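Local atomic coordinates of monomethylamine methyltransferase MtmB1 (Methanosarcina barkeri, PDB entry 1TV4), a protein that transfers the methyl group of monomethylamine to the corrinoid cofactor of its partner protein MtmC, in the pathway of methanogenesis from methylamine. Residues Thr155-Val160 with Gly200-Glu205; Ser253-Asp258 with Ala291-Asp296; Tyr335-Pro340 with Ser369-Val374; Glu259-Phe264 with Gly297-Arg302. All blocks are in the same frame, centred on the assembly; numbering follows the deposited sequence.

Contact 1: Thr155-Val160 with Gly200-Glu205. With BG3 (3-methyl-5-sulfo-pyrrolidine-2-carboxylic acid), chain L.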
loop_
_atom_site.group_PDB
_atom_site.type_symbol
_atom_site.label_atom_id
_atom_site.label_comp_id
_atom_site.label_asym_id
_atom_site.label_seq_id
_atom_site.Cartn_x
_atom_site.Cartn_y
_atom_site.Cartn_z
ATOM N N THR A 155 6.077 22.951 5.468
ATOM C CA THR A 155 5.210 22.443 4.411
ATOM C C THR A 155 5.281 23.426 3.254
ATOM O O THR A 155 5.813 24.525 3.405
ATOM C CB THR A 155 3.745 22.340 4.867
ATOM O OG1 THR A 155 3.262 23.644 5.214
ATOM C CG2 THR A 155 3.623 21.411 6.073
ATOM N N ILE A 156 4.731 23.034 2.110
ATOM C CA ILE A 156 4.757 23.883 0.923
ATOM C C ILE A 156 3.369 24.380 0.531
ATOM O O ILE A 156 2.403 23.627 0.592
ATOM C CB ILE A 156 5.313 23.105 -0.304
ATOM C CG1 ILE A 156 6.719 22.565 -0.014
ATOM C CG2 ILE A 156 5.305 24.003 -1.539
ATOM C CD1 ILE A 156 7.782 23.637 0.188
ATOM N N VAL A 157 3.264 25.654 0.159
ATOM C CA VAL A 157 1.994 26.178 -0.340
ATOM C C VAL A 157 2.271 26.367 -1.833
ATOM O O VAL A 157 3.147 27.142 -2.231
ATOM C CB VAL A 157 1.568 27.516 0.329
ATOM C CG1 VAL A 157 2.704 28.523 0.317
ATOM C CG2 VAL A 157 0.350 28.072 -0.398
ATOM N N ASN A 158 1.528 25.627 -2.651
ATOM C CA ASN A 158 1.710 25.619 -4.097
ATOM C C ASN A 158 1.580 26.922 -4.876
ATOM O O ASN A 158 0.746 27.775 -4.571
ATOM C CB ASN A 158 0.748 24.611 -4.736
ATOM C CG ASN A 158 0.894 23.213 -4.165
ATOM O OD1 ASN A 158 1.721 22.970 -3.283
ATOM N ND2 ASN A 158 0.085 22.285 -4.666
ATOM N N GLY A 159 2.410 27.036 -5.906
ATOM C CA GLY A 159 2.351 28.177 -6.797
ATOM C C GLY A 159 1.433 27.744 -7.931
ATOM O O GLY A 159 0.926 26.619 -7.921
ATOM N N VAL A 160 1.219 28.618 -8.909
ATOM C CA VAL A 160 0.351 28.316 -10.043
ATOM C C VAL A 160 1.165 28.151 -11.324
ATOM O O VAL A 160 2.029 28.968 -11.614
ATOM C CB VAL A 160 -0.690 29.455 -10.238
ATOM C CG1 VAL A 160 -1.319 29.382 -11.623
ATOM C CG2 VAL A 160 -1.764 29.352 -9.167
ATOM N N GLY A 200 4.475 17.955 3.326
ATOM C CA GLY A 200 3.073 18.119 2.979
ATOM C C GLY A 200 2.925 19.389 2.157
ATOM O O GLY A 200 3.777 20.275 2.225
ATOM N N VAL A 201 1.855 19.484 1.376
ATOM C CA VAL A 201 1.626 20.672 0.561
ATOM C C VAL A 201 0.226 21.221 0.813
ATOM O O VAL A 201 -0.553 20.645 1.581
ATOM C CB VAL A 201 1.749 20.363 -0.963
ATOM C CG1 VAL A 201 3.052 19.629 -1.253
ATOM C CG2 VAL A 201 0.554 19.545 -1.440
ATOM N N LYS A 202 -0.081 22.347 0.177
ATOM C CA LYS A 202 -1.398 22.960 0.291
ATOM C C LYS A 202 -1.811 23.378 -1.111
ATOM O O LYS A 202 -1.063 24.068 -1.805
ATOM C CB LYS A 202 -1.368 24.181 1.224
ATOM C CG LYS A 202 -2.755 24.749 1.539
ATOM C CD LYS A 202 -3.166 25.887 0.594
ATOM C CE LYS A 202 -2.770 27.251 1.165
ATOM N NZ LYS A 202 -3.308 28.388 0.351
ATOM N N GLY A 203 -2.990 22.927 -1.530
ATOM C CA GLY A 203 -3.503 23.256 -2.849
ATOM C C GLY A 203 -4.882 22.634 -2.985
ATOM O O GLY A 203 -5.518 22.360 -1.964
ATOM N N PRO A 204 -5.387 22.408 -4.212
ATOM C CA PRO A 204 -4.745 22.711 -5.497
ATOM C C PRO A 204 -4.855 24.210 -5.779
ATOM O O PRO A 204 -5.731 24.880 -5.232
ATOM C CB PRO A 204 -5.536 21.858 -6.481
ATOM C CG PRO A 204 -6.923 21.907 -5.913
ATOM C CD PRO A 204 -6.706 21.775 -4.412
ATOM N N GLU A 205 -3.976 24.734 -6.624
ATOM C CA GLU A 205 -3.982 26.167 -6.908
ATOM C C GLU A 205 -4.160 26.574 -8.368
ATOM O O GLU A 205 -4.800 27.590 -8.654
ATOM C CB GLU A 205 -2.692 26.801 -6.379
ATOM C CG GLU A 205 -2.465 26.636 -4.874
ATOM C CD GLU A 205 -3.651 27.105 -4.056
ATOM O OE1 GLU A 205 -4.310 28.079 -4.479
ATOM O OE2 GLU A 205 -3.919 26.510 -2.987
HETATM C C1 BG3 L . -2.928 29.665 0.445
HETATM C C2 BG3 L . -3.490 30.528 -0.735
HETATM C C3 BG3 L . -3.458 29.950 -2.119
HETATM C C4 BG3 L . -4.107 31.078 -2.868
HETATM C C5 BG3 L . -5.309 31.219 -1.879
HETATM C C6 BG3 L . -2.087 29.756 -2.638
HETATM O O1 BG3 L . -2.011 30.053 1.174
HETATM N N1 BG3 L . -4.891 30.878 -0.460
HETATM S S1 BG3 L . -5.999 32.874 -1.953
HETATM O O2 BG3 L . -6.392 33.144 -3.349
HETATM O O3 BG3 L . -7.132 32.942 -1.016
HETATM O O4 BG3 L . -4.946 33.831 -1.572
#
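Val157 and Lys202 point the same way from neighbouring parallel strands, CG2 of Val157 lying 3.6 Å from CE of Lys202. In the conformer described, Lys202 starts with CG anti to the backbone N (chi1 -172°), then bends at chi2 and chi3, which carries its end past Val157. NZ is bonded covalently to C1 of BG3 at 1.3 Å, an amide length, so that lysine and BG3 together make the sulfite adduct of pyrrolysine; NZ also hydrogen-bonds Glu229. Strands 155-157 and 201-203, with helix 174-193 between them, form a beta-alpha-beta unit of the TIM barrel; Val157 and Lys202 face its interior, whereas Ile156 and Val201 turn to the helix. Ile156 N to Gly200 O and Asn158 N to Lys202 O are nearly straight bonds; Lys202 N to Ile156 O is weak. The Asn158 amide slants across Val201, OD1 3.5 Å from CB of Val201, while ND2 is held by Glu183. Glu205 has CG anti to its carbonyl carbon (chi1 -59°), 3.4 Å from Asn158 O; the bend at chi2 (-53°) then brings OE1 3.1 Å from C3 of BG3. With an alanine in place of Glu205, the BG3 ring would probably lose the wall beside C3 and its methyl C6 and become freer to turn.

Contact 2: Ser253-Asp258 with Ala291-Asp296. With BG3 (3-methyl-5-sulfo-pyrrolidine-2-carboxylic acid), chain L.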
loop_
_atom_site.group_PDB
_atom_site.type_symbol
_atom_site.label_atom_id
_atom_site.label_comp_id
_atom_site.label_asym_id
_atom_site.label_seq_id
_atom_site.Cartn_x
_atom_site.Cartn_y
_atom_site.Cartn_z
ATOM N N SER A 253 -11.521 11.685 2.871
ATOM C CA SER A 253 -10.880 11.783 4.183
ATOM C C SER A 253 -9.665 12.716 4.121
ATOM O O SER A 253 -8.651 12.477 4.775
ATOM C CB SER A 253 -10.452 10.387 4.670
ATOM O OG SER A 253 -10.141 10.400 6.055
ATOM N N ASP A 254 -9.782 13.782 3.328
ATOM C CA ASP A 254 -8.710 14.769 3.166
ATOM C C ASP A 254 -8.725 15.830 4.267
ATOM O O ASP A 254 -9.793 16.207 4.759
ATOM C CB ASP A 254 -8.853 15.533 1.838
ATOM C CG ASP A 254 -8.567 14.689 0.619
ATOM O OD1 ASP A 254 -7.705 13.790 0.696
ATOM O OD2 ASP A 254 -9.196 14.950 -0.435
ATOM N N ILE A 255 -7.543 16.318 4.643
ATOM C CA ILE A 255 -7.448 17.403 5.623
ATOM C C ILE A 255 -7.990 18.602 4.841
ATOM O O ILE A 255 -7.536 18.873 3.724
ATOM C CB ILE A 255 -5.975 17.657 6.036
ATOM C CG1 ILE A 255 -5.492 16.502 6.921
ATOM C CG2 ILE A 255 -5.840 19.004 6.749
ATOM C CD1 ILE A 255 -4.034 16.592 7.326
ATOM N N ILE A 256 -8.972 19.297 5.412
ATOM C CA ILE A 256 -9.607 20.430 4.741
ATOM C C ILE A 256 -9.206 21.793 5.286
ATOM O O ILE A 256 -9.302 22.052 6.484
ATOM C CB ILE A 256 -11.158 20.317 4.818
ATOM C CG1 ILE A 256 -11.625 19.072 4.061
ATOM C CG2 ILE A 256 -11.817 21.579 4.235
ATOM C CD1 ILE A 256 -13.127 18.830 4.146
ATOM N N MET A 257 -8.748 22.661 4.388
ATOM C CA MET A 257 -8.373 24.013 4.772
ATOM C C MET A 257 -9.344 24.992 4.115
ATOM O O MET A 257 -9.267 25.237 2.911
ATOM C CB MET A 257 -6.954 24.358 4.319
ATOM C CG MET A 257 -6.537 25.777 4.723
ATOM S SD MET A 257 -5.199 26.455 3.723
ATOM C CE MET A 257 -6.133 27.023 2.295
ATOM N N ASP A 258 -10.263 25.525 4.911
ATOM C CA ASP A 258 -11.241 26.501 4.433
ATOM C C ASP A 258 -10.543 27.855 4.509
ATOM O O ASP A 258 -9.878 28.158 5.493
ATOM C CB ASP A 258 -12.469 26.488 5.345
ATOM C CG ASP A 258 -13.389 27.676 5.109
ATOM O OD1 ASP A 258 -14.424 27.509 4.430
ATOM O OD2 ASP A 258 -13.071 28.777 5.601
ATOM N N ALA A 291 -14.124 22.179 7.980
ATOM C CA ALA A 291 -12.686 22.425 7.956
ATOM C C ALA A 291 -11.877 21.803 9.085
ATOM O O ALA A 291 -12.360 21.671 10.210
ATOM C CB ALA A 291 -12.427 23.923 7.934
ATOM N N SER A 292 -10.639 21.424 8.758
ATOM C CA SER A 292 -9.693 20.891 9.737
ATOM C C SER A 292 -9.045 22.154 10.304
ATOM O O SER A 292 -8.756 22.246 11.496
ATOM C CB SER A 292 -8.633 20.023 9.055
ATOM O OG SER A 292 -9.218 18.866 8.485
ATOM N N TRP A 293 -8.815 23.128 9.425
ATOM C CA TRP A 293 -8.267 24.418 9.832
ATOM C C TRP A 293 -8.716 25.513 8.867
ATOM O O TRP A 293 -9.130 25.228 7.743
ATOM C CB TRP A 293 -6.732 24.389 9.961
ATOM C CG TRP A 293 -5.927 24.153 8.712
ATOM C CD1 TRP A 293 -5.736 22.963 8.067
ATOM C CD2 TRP A 293 -5.087 25.108 8.045
ATOM N NE1 TRP A 293 -4.817 23.114 7.053
ATOM C CE2 TRP A 293 -4.405 24.420 7.017
ATOM C CE3 TRP A 293 -4.843 26.478 8.221
ATOM C CZ2 TRP A 293 -3.488 25.056 6.169
ATOM C CZ3 TRP A 293 -3.930 27.113 7.377
ATOM C CH2 TRP A 293 -3.264 26.400 6.363
ATOM N N HIS A 294 -8.657 26.762 9.320
ATOM C CA HIS A 294 -9.098 27.893 8.504
ATOM C C HIS A 294 -7.964 28.856 8.194
ATOM O O HIS A 294 -7.199 29.226 9.082
ATOM C CB HIS A 294 -10.214 28.653 9.231
ATOM C CG HIS A 294 -10.641 29.915 8.543
ATOM N ND1 HIS A 294 -11.396 29.919 7.390
ATOM C CD2 HIS A 294 -10.402 31.215 8.840
ATOM C CE1 HIS A 294 -11.604 31.166 7.005
ATOM N NE2 HIS A 294 -11.011 31.973 7.867
ATOM N N LEU A 295 -7.876 29.268 6.932
ATOM C CA LEU A 295 -6.847 30.201 6.495
ATOM C C LEU A 295 -7.456 31.591 6.318
ATOM O O LEU A 295 -8.360 31.786 5.502
ATOM C CB LEU A 295 -6.243 29.741 5.166
ATOM C CG LEU A 295 -5.131 30.646 4.622
ATOM C CD1 LEU A 295 -3.906 30.579 5.535
ATOM C CD2 LEU A 295 -4.775 30.203 3.224
ATOM N N ASP A 296 -6.960 32.547 7.096
ATOM C CA ASP A 296 -7.433 33.927 7.042
ATOM C C ASP A 296 -6.554 34.669 6.038
ATOM O O ASP A 296 -5.631 34.091 5.454
ATOM C CB ASP A 296 -7.295 34.563 8.432
ATOM C CG ASP A 296 -8.109 35.841 8.596
ATOM O OD1 ASP A 296 -8.702 36.331 7.612
ATOM O OD2 ASP A 296 -8.146 36.353 9.733
HETATM C C1 BG3 L . -2.928 29.665 0.445
HETATM C C2 BG3 L . -3.490 30.528 -0.735
HETATM C C3 BG3 L . -3.458 29.950 -2.119
HETATM C C4 BG3 L . -4.107 31.078 -2.868
HETATM C C5 BG3 L . -5.309 31.219 -1.879
HETATM C C6 BG3 L . -2.087 29.756 -2.638
HETATM O O1 BG3 L . -2.011 30.053 1.174
HETATM N N1 BG3 L . -4.891 30.878 -0.460
HETATM S S1 BG3 L . -5.999 32.874 -1.953
HETATM O O2 BG3 L . -6.392 33.144 -3.349
HETATM O O3 BG3 L . -7.132 32.942 -1.016
HETATM O O4 BG3 L . -4.946 33.831 -1.572
#
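Met257 lies flat over the indole of Trp293: its CG sits 3.4 Å from the centroid of the six-membered ring, almost on the ring normal, in a CH-pi contact. SD follows over the same face, 3.3 Å from CH2 of Trp293, a Met-aromatic contact. The tryptophan reaches this place because CG stands between its backbone N and carbonyl carbon (chi1 65°), and Ser227 holds NE1. Beyond sulfur the methionine turns at chi3 (82°), bringing CE 3.6 Å from CD2 of Leu295, a methyl that in turn meets C1 of BG3 at 3.4 Å. Met257 and Leu295 thus line the inside of the TIM barrel where two parallel strands, 255-258 and 293-296, run together. At their start Ile256 O takes two donors, Ser292 N at 2.7 Å and Trp293 N, while Ile256 N bonds to Ser292 OG, which Gln99 also engages. Arg108 of the second subunit packs on Ile256 and Ser292. On the outer face, His294 ND1 donates to the anti lone pair of Asp258 OD2 (2.7 Å), ring and carboxylate being 29° from coplanar. Gln232 also reaches OD2 and Ser289 holds OD1, so the carboxylate is fixed at both oxygens. With ND1 as the donor, this buried pair probably holds the proton there and would be likely to make it easier for the ring to carry a positive charge.

Contact 3: Tyr335-Pro340 with Ser369-Val374. With BG3 (3-methyl-5-sulfo-pyrrolidine-2-carboxylic acid), chain L.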
loop_
_atom_site.group_PDB
_atom_site.type_symbol
_atom_site.label_atom_id
_atom_site.label_comp_id
_atom_site.label_asym_id
_atom_site.label_seq_id
_atom_site.Cartn_x
_atom_site.Cartn_y
_atom_site.Cartn_z
ATOM N N TYR A 335 0.542 38.547 1.686
ATOM C CA TYR A 335 0.523 39.307 0.441
ATOM C C TYR A 335 1.178 40.681 0.580
ATOM O O TYR A 335 0.493 41.682 0.796
ATOM C CB TYR A 335 -0.908 39.515 -0.052
ATOM C CG TYR A 335 -1.492 38.351 -0.807
ATOM C CD1 TYR A 335 -2.066 37.270 -0.135
ATOM C CD2 TYR A 335 -1.502 38.344 -2.201
ATOM C CE1 TYR A 335 -2.643 36.218 -0.838
ATOM C CE2 TYR A 335 -2.073 37.302 -2.910
ATOM C CZ TYR A 335 -2.645 36.243 -2.224
ATOM O OH TYR A 335 -3.246 35.233 -2.936
ATOM N N PRO A 336 2.511 40.745 0.473
ATOM C CA PRO A 336 3.214 42.029 0.584
ATOM C C PRO A 336 3.054 42.815 -0.718
ATOM O O PRO A 336 2.788 42.230 -1.769
ATOM C CB PRO A 336 4.673 41.618 0.795
ATOM C CG PRO A 336 4.585 40.206 1.317
ATOM C CD PRO A 336 3.466 39.626 0.499
ATOM N N CYS A 337 3.220 44.133 -0.650
ATOM C CA CYS A 337 3.126 44.968 -1.846
ATOM C C CYS A 337 4.409 44.851 -2.654
ATOM O O CYS A 337 4.376 44.707 -3.876
ATOM C CB CYS A 337 2.929 46.438 -1.471
ATOM S SG CYS A 337 1.353 46.825 -0.718
ATOM N N ALA A 338 5.540 44.921 -1.959
ATOM C CA ALA A 338 6.851 44.850 -2.595
ATOM C C ALA A 338 7.197 43.462 -3.127
ATOM O O ALA A 338 6.683 42.450 -2.645
ATOM C CB ALA A 338 7.924 45.312 -1.620
ATOM N N GLY A 339 8.080 43.433 -4.120
ATOM C CA GLY A 339 8.496 42.181 -4.722
ATOM C C GLY A 339 9.755 41.629 -4.082
ATOM O O GLY A 339 10.364 42.284 -3.234
ATOM N N PRO A 340 10.182 40.422 -4.480
ATOM C CA PRO A 340 11.380 39.766 -3.943
ATOM C C PRO A 340 12.664 40.573 -4.094
ATOM O O PRO A 340 12.768 41.442 -4.960
ATOM C CB PRO A 340 11.451 38.463 -4.739
ATOM C CG PRO A 340 10.035 38.205 -5.099
ATOM C CD PRO A 340 9.538 39.566 -5.489
ATOM N N SER A 369 4.779 37.387 -2.662
ATOM C CA SER A 369 5.441 38.660 -2.921
ATOM C C SER A 369 4.871 39.344 -4.159
ATOM O O SER A 369 4.324 38.689 -5.043
ATOM C CB SER A 369 6.939 38.421 -3.084
ATOM O OG SER A 369 7.448 37.766 -1.933
ATOM N N ALA A 370 5.006 40.666 -4.218
ATOM C CA ALA A 370 4.482 41.441 -5.341
ATOM C C ALA A 370 2.983 41.205 -5.473
ATOM O O ALA A 370 2.445 41.164 -6.581
ATOM C CB ALA A 370 5.190 41.051 -6.633
ATOM N N LYS A 371 2.318 41.049 -4.332
ATOM C CA LYS A 371 0.879 40.816 -4.285
ATOM C C LYS A 371 0.470 39.521 -4.983
ATOM O O LYS A 371 -0.704 39.320 -5.295
ATOM C CB LYS A 371 0.126 42.009 -4.891
ATOM C CG LYS A 371 0.379 43.323 -4.160
ATOM C CD LYS A 371 -0.370 44.490 -4.796
ATOM C CE LYS A 371 0.042 45.812 -4.158
ATOM N NZ LYS A 371 -0.684 46.984 -4.737
ATOM N N GLY A 372 1.450 38.653 -5.230
ATOM C CA GLY A 372 1.190 37.365 -5.854
ATOM C C GLY A 372 0.612 37.358 -7.255
ATOM O O GLY A 372 0.013 36.362 -7.676
ATOM N N VAL A 373 0.800 38.448 -7.993
ATOM C CA VAL A 373 0.271 38.534 -9.348
ATOM C C VAL A 373 1.336 38.789 -10.408
ATOM O O VAL A 373 1.011 39.068 -11.562
ATOM C CB VAL A 373 -0.801 39.639 -9.450
ATOM C CG1 VAL A 373 -1.984 39.292 -8.561
ATOM C CG2 VAL A 373 -0.212 40.978 -9.049
ATOM N N VAL A 374 2.604 38.688 -10.024
ATOM C CA VAL A 374 3.689 38.906 -10.973
ATOM C C VAL A 374 4.479 37.618 -11.166
ATOM O O VAL A 374 5.028 37.062 -10.215
ATOM C CB VAL A 374 4.636 40.023 -10.494
ATOM C CG1 VAL A 374 5.685 40.307 -11.559
ATOM C CG2 VAL A 374 3.836 41.280 -10.190
HETATM C C1 BG3 L . -2.928 29.665 0.445
HETATM C C2 BG3 L . -3.490 30.528 -0.735
HETATM C C3 BG3 L . -3.458 29.950 -2.119
HETATM C C4 BG3 L . -4.107 31.078 -2.868
HETATM C C5 BG3 L . -5.309 31.219 -1.879
HETATM C C6 BG3 L . -2.087 29.756 -2.638
HETATM O O1 BG3 L . -2.011 30.053 1.174
HETATM N N1 BG3 L . -4.891 30.878 -0.460
HETATM S S1 BG3 L . -5.999 32.874 -1.953
HETATM O O2 BG3 L . -6.392 33.144 -3.349
HETATM O O3 BG3 L . -7.132 32.942 -1.016
HETATM O O4 BG3 L . -4.946 33.831 -1.572
#
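Tyr335 lays one ring edge against the carbonyl of Lys371 on its way to the ligand. From CB, CG lies anti to the carbonyl carbon (chi1 -82°), and this brings the ring in toward Lys371. CD2 then comes 3.3 Å from Lys371 O, which lies in the ring plane, and CE2 passes the same oxygen at 3.4 Å. On the other edge CE1 nears O4 of BG3, and at the tip OH donates a hydrogen bond to that sulfonate oxygen at 2.6 Å. The loops after strands 330-333 and 363-366, at the active-site mouth of the TIM barrel, meet here. Lys371 N bonds to Pro336 O and Ala370 N to Ala338 O; Ala370, Lys371 and Gly372 all have left-handed helical backbone angles, and Gly372 N closes the turn onto Ser369 O. The extended Lys371 chain runs beside Cys337, CE 3.8 Å from SG of Cys337. On the far side Ser369 CB packs 3.7 Å from Pro340 CG, its OG held by Glu382. A phenylalanine in place of Tyr335 has no hydroxyl and would probably leave sulfonate O4 without this donor. A hydroxyl donor here meets an anionic oxygen, and its one bond ties this corner of the sulfonate to the paired loops.

Contact 4: Glu259-Phe264 with Gly297-Arg302. With BG3 (3-methyl-5-sulfo-pyrrolidine-2-carboxylic acid), chain L.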
loop_
_atom_site.group_PDB
_atom_site.type_symbol
_atom_site.label_atom_id
_atom_site.label_comp_id
_atom_site.label_asym_id
_atom_site.label_seq_id
_atom_site.Cartn_x
_atom_site.Cartn_y
_atom_site.Cartn_z
ATOM N N GLU A 259 -10.687 28.664 3.459
ATOM C CA GLU A 259 -10.054 29.984 3.405
ATOM C C GLU A 259 -11.068 31.097 3.156
ATOM O O GLU A 259 -12.082 30.887 2.497
ATOM C CB GLU A 259 -8.993 30.003 2.291
ATOM C CG GLU A 259 -8.272 31.345 2.044
ATOM C CD GLU A 259 -9.069 32.317 1.171
ATOM O OE1 GLU A 259 -9.745 31.853 0.227
ATOM O OE2 GLU A 259 -9.005 33.544 1.412
ATOM N N GLN A 260 -10.792 32.275 3.706
ATOM C CA GLN A 260 -11.648 33.440 3.503
ATOM C C GLN A 260 -10.744 34.639 3.743
ATOM O O GLN A 260 -9.986 34.674 4.712
ATOM C CB GLN A 260 -12.840 33.452 4.472
ATOM C CG GLN A 260 -14.053 34.256 3.952
ATOM C CD GLN A 260 -13.974 35.748 4.250
ATOM O OE1 GLN A 260 -14.422 36.582 3.452
ATOM N NE2 GLN A 260 -13.427 36.092 5.409
ATOM N N MET A 261 -10.806 35.617 2.848
ATOM C CA MET A 261 -9.982 36.808 2.978
ATOM C C MET A 261 -10.872 38.046 3.044
ATOM O O MET A 261 -11.181 38.661 2.021
ATOM C CB MET A 261 -9.002 36.889 1.801
ATOM C CG MET A 261 -9.623 36.665 0.430
ATOM S SD MET A 261 -8.377 36.470 -0.879
ATOM C CE MET A 261 -7.783 38.144 -1.054
ATOM N N PRO A 262 -11.304 38.418 4.261
ATOM C CA PRO A 262 -12.169 39.584 4.463
ATOM C C PRO A 262 -11.468 40.848 3.986
ATOM O O PRO A 262 -10.274 41.032 4.211
ATOM C CB PRO A 262 -12.437 39.559 5.967
ATOM C CG PRO A 262 -11.187 38.943 6.527
ATOM C CD PRO A 262 -10.906 37.820 5.550
ATOM N N ILE A 263 -12.221 41.717 3.319
ATOM C CA ILE A 263 -11.659 42.940 2.773
ATOM C C ILE A 263 -11.891 44.172 3.639
ATOM O O ILE A 263 -13.033 44.568 3.879
ATOM C CB ILE A 263 -12.239 43.213 1.372
ATOM C CG1 ILE A 263 -11.984 42.003 0.470
ATOM C CG2 ILE A 263 -11.600 44.466 0.775
ATOM C CD1 ILE A 263 -12.697 42.058 -0.863
ATOM N N PHE A 264 -10.800 44.761 4.116
ATOM C CA PHE A 264 -10.891 45.970 4.919
ATOM C C PHE A 264 -11.358 47.072 3.973
ATOM O O PHE A 264 -10.765 47.275 2.912
ATOM C CB PHE A 264 -9.530 46.358 5.492
ATOM C CG PHE A 264 -9.476 47.779 5.982
ATOM C CD1 PHE A 264 -10.207 48.171 7.099
ATOM C CD2 PHE A 264 -8.752 48.740 5.281
ATOM C CE1 PHE A 264 -10.222 49.502 7.511
ATOM C CE2 PHE A 264 -8.759 50.075 5.685
ATOM C CZ PHE A 264 -9.496 50.457 6.801
ATOM N N GLY A 297 -6.845 35.951 5.840
ATOM C CA GLY A 297 -6.065 36.759 4.925
ATOM C C GLY A 297 -6.723 38.113 4.721
ATOM O O GLY A 297 -7.072 38.458 3.596
ATOM N N PRO A 298 -6.919 38.899 5.793
ATOM C CA PRO A 298 -7.552 40.218 5.655
ATOM C C PRO A 298 -6.750 41.037 4.654
ATOM O O PRO A 298 -5.528 41.142 4.771
ATOM C CB PRO A 298 -7.467 40.795 7.067
ATOM C CG PRO A 298 -7.452 39.563 7.941
ATOM C CD PRO A 298 -6.507 38.665 7.187
ATOM N N VAL A 299 -7.433 41.620 3.676
ATOM C CA VAL A 299 -6.746 42.394 2.652
ATOM C C VAL A 299 -7.299 43.813 2.521
ATOM O O VAL A 299 -8.502 44.038 2.655
ATOM C CB VAL A 299 -6.835 41.664 1.292
ATOM C CG1 VAL A 299 -8.291 41.455 0.916
ATOM C CG2 VAL A 299 -6.103 42.451 0.218
ATOM N N HIS A 300 -6.404 44.761 2.262
ATOM C CA HIS A 300 -6.772 46.170 2.119
ATOM C C HIS A 300 -7.439 46.405 0.766
ATOM O O HIS A 300 -6.861 46.111 -0.280
ATOM C CB HIS A 300 -5.518 47.041 2.250
ATOM C CG HIS A 300 -5.807 48.486 2.518
ATOM N ND1 HIS A 300 -6.320 49.334 1.561
ATOM C CD2 HIS A 300 -5.662 49.229 3.640
ATOM C CE1 HIS A 300 -6.479 50.538 2.082
ATOM N NE2 HIS A 300 -6.087 50.501 3.343
ATOM N N ILE A 301 -8.654 46.943 0.785
ATOM C CA ILE A 301 -9.386 47.178 -0.453
ATOM C C ILE A 301 -8.594 47.968 -1.489
ATOM O O ILE A 301 -8.739 47.742 -2.689
ATOM C CB ILE A 301 -10.724 47.900 -0.187
ATOM C CG1 ILE A 301 -11.565 47.903 -1.465
ATOM C CG2 ILE A 301 -10.465 49.319 0.306
ATOM C CD1 ILE A 301 -12.980 48.406 -1.273
ATOM N N ARG A 302 -7.747 48.882 -1.033
ATOM C CA ARG A 302 -6.958 49.692 -1.956
ATOM C C ARG A 302 -5.593 49.111 -2.306
ATOM O O ARG A 302 -5.255 48.958 -3.481
ATOM C CB ARG A 302 -6.756 51.099 -1.388
ATOM C CG ARG A 302 -5.944 52.005 -2.303
ATOM C CD ARG A 302 -5.684 53.365 -1.677
ATOM N NE ARG A 302 -4.924 54.229 -2.577
ATOM C CZ ARG A 302 -4.522 55.459 -2.272
ATOM N NH1 ARG A 302 -4.805 55.977 -1.083
ATOM N NH2 ARG A 302 -3.835 56.173 -3.156
HETATM C C1 BG3 L . -2.928 29.665 0.445
HETATM C C2 BG3 L . -3.490 30.528 -0.735
HETATM C C3 BG3 L . -3.458 29.950 -2.119
HETATM C C4 BG3 L . -4.107 31.078 -2.868
HETATM C C5 BG3 L . -5.309 31.219 -1.879
HETATM C C6 BG3 L . -2.087 29.756 -2.638
HETATM O O1 BG3 L . -2.011 30.053 1.174
HETATM N N1 BG3 L . -4.891 30.878 -0.460
HETATM S S1 BG3 L . -5.999 32.874 -1.953
HETATM O O2 BG3 L . -6.392 33.144 -3.349
HETATM O O3 BG3 L . -7.132 32.942 -1.016
HETATM O O4 BG3 L . -4.946 33.831 -1.572
#
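The two segments run alongside in parallel register, Val299 N bonding to Pro262 O at 3.0 Å, Phe264 N to Val299 O and Ile301 N to Phe264 O. Side chains then sort to the two faces of this short pairing. On one, Phe264 and His300 point the same way: CD2 of Phe264 sits above the imidazole, toward its rim and 3.5 Å from CD2 of His300, with the rings inclined at 58°. Arg302 N donates to His300 ND1 nearly in the ring plane, which probably limits the ring's rotation and is likely to leave the proton on NE2. Strand 263-264, helix 271-288 and strand 293-300 form a beta-alpha-beta unit of the TIM barrel, and helices 271-288 and 309-325 cover the Phe264 side. The opposite face carries Ile263 and Val299, side by side with their CG1 atoms 3.8 Å apart; the Ile301 side chain crosses that of Ile263 at about a right angle, CB against CG2. Pro262 and Pro298 pack ring beside ring, CG to CG 4.0 Å. Met261, in one of two deposited conformers, bends at chi3 (-73°) and sets CE 3.9 Å from CG1 of Val299 while SD lies 3.7 Å from sulfonate O3 of BG3.

In the fold
All four contacts reach BG3. Contact 1 carries the covalent link and touches contact 2 directly: Lys202 CE lies 3.6 Å from Met257 CE. Contacts 2 and 4 share strand 293-300, their segments alternating along the chain; Leu295 O and Gln260 N, 3.1 Å apart, probably form a hydrogen bond between them. Contact 3 touches none of the others; its nearest atoms are about 5 Å from contact 4, and its centre is about 25 Å from that of contact 2, across the middle of the chain. Contacts 1 and 2 meet the ligand at its attached end, contact 1 also along the ring, while contacts 3 and 4 approach its sulfonate. Glu229 and Ser365 add further hydrogen bonds to BG3.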